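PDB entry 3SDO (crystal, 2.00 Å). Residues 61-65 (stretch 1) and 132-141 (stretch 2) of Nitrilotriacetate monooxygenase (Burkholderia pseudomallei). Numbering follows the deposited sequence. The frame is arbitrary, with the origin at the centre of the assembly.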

ATOM      1  N   ASP A  61       0.080   4.222  10.935  1.00 19.25           N
ATOM      2  CA  ASP A  61       0.983   3.121  10.647  1.00 20.58           C
ATOM      3  C   ASP A  61       2.126   2.967  11.639  1.00 21.58           C
ATOM      4  O   ASP A  61       2.452   3.909  12.380  1.00 23.83           O
ATOM      5  CB  ASP A  61       1.549   3.294   9.244  1.00 20.05           C
ATOM      6  CG  ASP A  61       2.012   1.988   8.641  1.00 20.73           C
ATOM      7  OD1 ASP A  61       1.295   0.967   8.818  1.00 19.47           O
ATOM      8  OD2 ASP A  61       3.081   1.997   7.998  1.00 17.49           O
ATOM      9  N   SER A  62       2.701   1.768  11.644  1.00 21.41           N
ATOM     10  CA  SER A  62       3.925   1.457  12.368  1.00 22.76           C
ATOM     11  C   SER A  62       4.723   0.425  11.587  1.00 22.62           C
ATOM     12  O   SER A  62       4.181  -0.272  10.727  1.00 20.91           O
ATOM     13  CB  SER A  62       3.596   0.916  13.766  1.00 23.38           C
ATOM     14  OG  SER A  62       2.817  -0.280  13.682  1.00 23.73           O
ATOM     15  N   ALA A  63       6.017   0.327  11.890  1.00 22.83           N
ATOM     16  CA  ALA A  63       6.878  -0.647  11.224  1.00 23.14           C
ATOM     17  C   ALA A  63       7.876  -1.265  12.200  1.00 23.79           C
ATOM     18  O   ALA A  63       9.026  -1.488  11.850  1.00 24.40           O
ATOM     19  CB  ALA A  63       7.602  -0.002  10.052  1.00 22.82           C
ATOM     20  N   TYR A  64       7.405  -1.559  13.406  1.00 24.78           N
ATOM     21  CA  TYR A  64       8.243  -2.106  14.479  1.00 26.14           C
ATOM     22  C   TYR A  64       7.365  -2.840  15.467  1.00 26.26           C
ATOM     23  O   TYR A  64       6.306  -2.337  15.858  1.00 26.60           O
ATOM     24  CB  TYR A  64       9.041  -1.010  15.194  1.00 26.72           C
ATOM     25  CG  TYR A  64      10.043  -1.557  16.184  1.00 29.64           C
ATOM     26  CD1 TYR A  64      11.131  -2.312  15.745  1.00 32.07           C
ATOM     27  CD2 TYR A  64       9.904  -1.339  17.555  1.00 31.95           C
ATOM     28  CE1 TYR A  64      12.054  -2.825  16.637  1.00 33.87           C
ATOM     29  CE2 TYR A  64      10.834  -1.863  18.462  1.00 34.48           C
ATOM     30  CZ  TYR A  64      11.904  -2.604  17.985  1.00 35.32           C
ATOM     31  OH  TYR A  64      12.835  -3.152  18.852  1.00 40.14           O
ATOM     32  N   VAL A  65       7.818  -4.027  15.855  1.00 26.84           N
ATOM     33  CA  VAL A  65       7.079  -4.923  16.736  1.00 27.64           C
ATOM     34  C   VAL A  65       8.001  -5.476  17.779  1.00 28.60           C
ATOM     35  O   VAL A  65       9.164  -5.770  17.474  1.00 28.58           O
ATOM     36  CB  VAL A  65       6.531  -6.156  15.960  1.00 27.74           C
ATOM     37  CG1 VAL A  65       5.962  -7.227  16.916  1.00 28.37           C
ATOM     38  CG2 VAL A  65       5.514  -5.735  15.009  1.00 26.09           C
ATOM     39  N   SER A 132       9.556   8.025  13.993  1.00 43.05           N
ATOM     40  CA  SER A 132       8.962   6.699  14.073  1.00 42.42           C
ATOM     41  C   SER A 132       9.148   6.131  15.498  1.00 42.37           C
ATOM     42  O   SER A 132       9.984   6.626  16.251  1.00 42.68           O
ATOM     43  CB  SER A 132       9.623   5.781  13.032  1.00 42.65           C
ATOM     44  OG  SER A 132       9.387   6.230  11.693  1.00 42.86           O
ATOM     45  N   ILE A 133       8.376   5.099  15.855  1.00 41.23           N
ATOM     46  CA  ILE A 133       8.561   4.373  17.121  1.00 41.22           C
ATOM     47  C   ILE A 133      10.036   4.068  17.313  1.00 40.86           C
ATOM     48  O   ILE A 133      10.709   3.645  16.361  1.00 40.44           O
ATOM     49  CB  ILE A 133       7.872   2.971  17.127  1.00 41.16           C
ATOM     50  CG1 ILE A 133       6.356   3.064  17.115  1.00 42.34           C
ATOM     51  CG2 ILE A 133       8.294   2.162  18.367  1.00 42.67           C
ATOM     52  CD1 ILE A 133       5.683   1.685  17.022  1.00 41.63           C
ATOM     53  N   GLU A 134      10.531   4.246  18.535  1.00 40.15           N
ATOM     54  CA  GLU A 134      11.914   3.916  18.842  1.00 40.08           C
ATOM     55  C   GLU A 134      12.155   2.438  18.536  1.00 38.18           C
ATOM     56  O   GLU A 134      11.387   1.584  18.989  1.00 38.02           O
ATOM     57  CB  GLU A 134      12.267   4.219  20.317  1.00 41.74           C
ATOM     58  CG  GLU A 134      13.767   4.487  20.529  1.00 44.02           C
ATOM     59  CD  GLU A 134      14.253   4.283  21.954  1.00 49.31           C
ATOM     60  OE1 GLU A 134      13.444   3.940  22.852  1.00 51.84           O
ATOM     61  OE2 GLU A 134      15.477   4.479  22.178  1.00 53.09           O
ATOM     62  N   GLY A 135      13.206   2.156  17.761  1.00 35.78           N
ATOM     63  CA  GLY A 135      13.523   0.793  17.321  1.00 33.99           C
ATOM     64  C   GLY A 135      13.230   0.501  15.849  1.00 31.87           C
ATOM     65  O   GLY A 135      13.779  -0.442  15.282  1.00 31.13           O
ATOM     66  N   THR A 136      12.354   1.291  15.224  1.00 29.57           N
ATOM     67  CA  THR A 136      11.986   1.098  13.822  1.00 26.93           C
ATOM     68  C   THR A 136      13.185   0.955  12.901  1.00 26.69           C
ATOM     69  O   THR A 136      13.182   0.118  12.014  1.00 25.55           O
ATOM     70  CB  THR A 136      11.090   2.249  13.309  1.00 26.56           C
ATOM     71  OG1 THR A 136       9.970   2.397  14.193  1.00 25.43           O
ATOM     72  CG2 THR A 136      10.566   1.965  11.853  1.00 23.92           C
ATOM     73  N   GLY A 137      14.205   1.778  13.127  1.00 26.60           N
ATOM     74  CA  GLY A 137      15.433   1.763  12.339  1.00 26.98           C
ATOM     75  C   GLY A 137      16.122   0.412  12.275  1.00 26.96           C
ATOM     76  O   GLY A 137      16.819   0.119  11.315  1.00 26.32           O
ATOM     77  N   LYS A 138      15.886  -0.421  13.286  1.00 27.17           N
ATOM     78  CA  LYS A 138      16.390  -1.788  13.318  1.00 28.11           C
ATOM     79  C   LYS A 138      15.828  -2.680  12.195  1.00 26.59           C
ATOM     80  O   LYS A 138      16.414  -3.725  11.894  1.00 25.79           O
ATOM     81  CB  LYS A 138      16.114  -2.442  14.698  1.00 28.79           C
ATOM     82  CG  LYS A 138      16.958  -1.879  15.820  1.00 32.81           C
ATOM     83  CD  LYS A 138      16.425  -2.277  17.201  1.00 36.17           C
ATOM     84  CE  LYS A 138      17.490  -2.081  18.264  1.00 39.48           C
ATOM     85  NZ  LYS A 138      16.915  -1.799  19.599  1.00 41.05           N
ATOM     86  N   ASN A 139      14.700  -2.280  11.601  1.00 25.43           N
ATOM     87  CA  ASN A 139      14.140  -2.998  10.453  1.00 24.87           C
ATOM     88  C   ASN A 139      14.617  -2.487   9.098  1.00 25.38           C
ATOM     89  O   ASN A 139      14.171  -2.988   8.064  1.00 24.74           O
ATOM     90  CB  ASN A 139      12.606  -3.009  10.529  1.00 23.48           C
ATOM     91  CG  ASN A 139      12.114  -3.906  11.624  1.00 23.05           C
ATOM     92  OD1 ASN A 139      12.791  -4.870  11.963  1.00 21.40           O
ATOM     93  ND2 ASN A 139      10.943  -3.607  12.189  1.00 21.00           N
ATOM     94  N   TYR A 140      15.547  -1.525   9.118  1.00 26.25           N
ATOM     95  CA  TYR A 140      16.004  -0.841   7.916  1.00 26.92           C
ATOM     96  C   TYR A 140      17.523  -0.588   7.908  1.00 29.52           C
ATOM     97  O   TYR A 140      18.006   0.278   7.179  1.00 29.74           O
ATOM     98  CB  TYR A 140      15.241   0.495   7.745  1.00 25.47           C
ATOM     99  CG  TYR A 140      13.758   0.339   7.566  1.00 23.80           C
ATOM    100  CD1 TYR A 140      13.202   0.106   6.307  1.00 23.84           C
ATOM    101  CD2 TYR A 140      12.901   0.374   8.652  1.00 24.04           C
ATOM    102  CE1 TYR A 140      11.827  -0.041   6.153  1.00 21.21           C
ATOM    103  CE2 TYR A 140      11.532   0.232   8.502  1.00 23.25           C
ATOM    104  CZ  TYR A 140      10.992   0.023   7.250  1.00 21.99           C
ATOM    105  OH  TYR A 140       9.603  -0.121   7.116  1.00 21.03           O
ATOM    106  N   GLY A 141      18.273  -1.357   8.700  1.00 31.85           N
ATOM    107  CA  GLY A 141      19.715  -1.235   8.750  1.00 34.35           C
ATOM    108  C   GLY A 141      20.241   0.050   9.354  1.00 36.44           C
ATOM    109  O   GLY A 141      21.385   0.436   9.090  1.00 37.22           O
TER
HETATM  110  O   HOH W   1       7.399   2.216  13.279  1.00 27.00           O
HETATM  111  O   HOH W   2       9.981  -5.226  14.390  1.00 11.33           O

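The most unusual feature of this contact is a tyrosine ring laid flat against a glycine. The CA of G135 sits 3.9 Å from the centroid of the Y64 ring, only 11° off the ring normal, which makes a CH-pi contact over the face. The fit depends on the absence of a side chain: an ideal CB on G135 would point toward stretch 1 and lie 2.5 Å from Y64 CE2, a clash. The backbone makes the same demand independently, since at phi 107° and psi -21° a CB would also be jammed against the carbonyl oxygen of E134. One glycine thus answers two requirements, one local and one across the contact.

That backbone shape belongs to a type II turn from I133 to T136, closed by T136 N donating to I133 O at 3.1 Å. The side chain of T136 reinforces the closure, its OG1 donating to the same I133 O at 2.6 Å. The chain then passes directly into a 3-10 segment, where G135 O accepts from K138 N at 2.9 Å. The turn and the start of this segment form the platform for Y64, whose ring has T136 N and the G135 carbonyl carbon over one face as well. Y64 reaches the platform with chi1 at -173° (t), and it gives up more surface to the partner stretch than any other residue here. Around it, I133 CG2 packs 3.9 Å from Y64 CD2, and the aliphatic part of K138 comes near, CD lying 4.0 Å from Y64 OH.

The one direct hydrogen bond between the stretches comes from N139, whose ND2 donates to A63 O at 2.9 Å with an N-H...O angle of 158°. ND2 also lies at the edge of the Y64 ring, 3.8 Å from Y64 CD1, so the amide serves a polar partner while bordering an aromatic one. It donates as well to water 2, 2.9 Å from N139 ND2, and that water accepts from V65 N at 2.9 Å. Water 1 makes a second bridge, accepting from A63 N at 2.7 Å and donating to T136 OG1 at 2.7 Å.

A63 completes the packing with a small side chain: its CB lies 4.0 Å from T136 CG2 and, at the edge of the Y140 ring, 3.6 Å from Y140 OH. The rule is economical: one aromatic ring lies on the peptide backbone of a tight turn, with I133 and the K138 chain packed beside it, while the N139 amide and two waters take up A63 O, A63 N and V65 N.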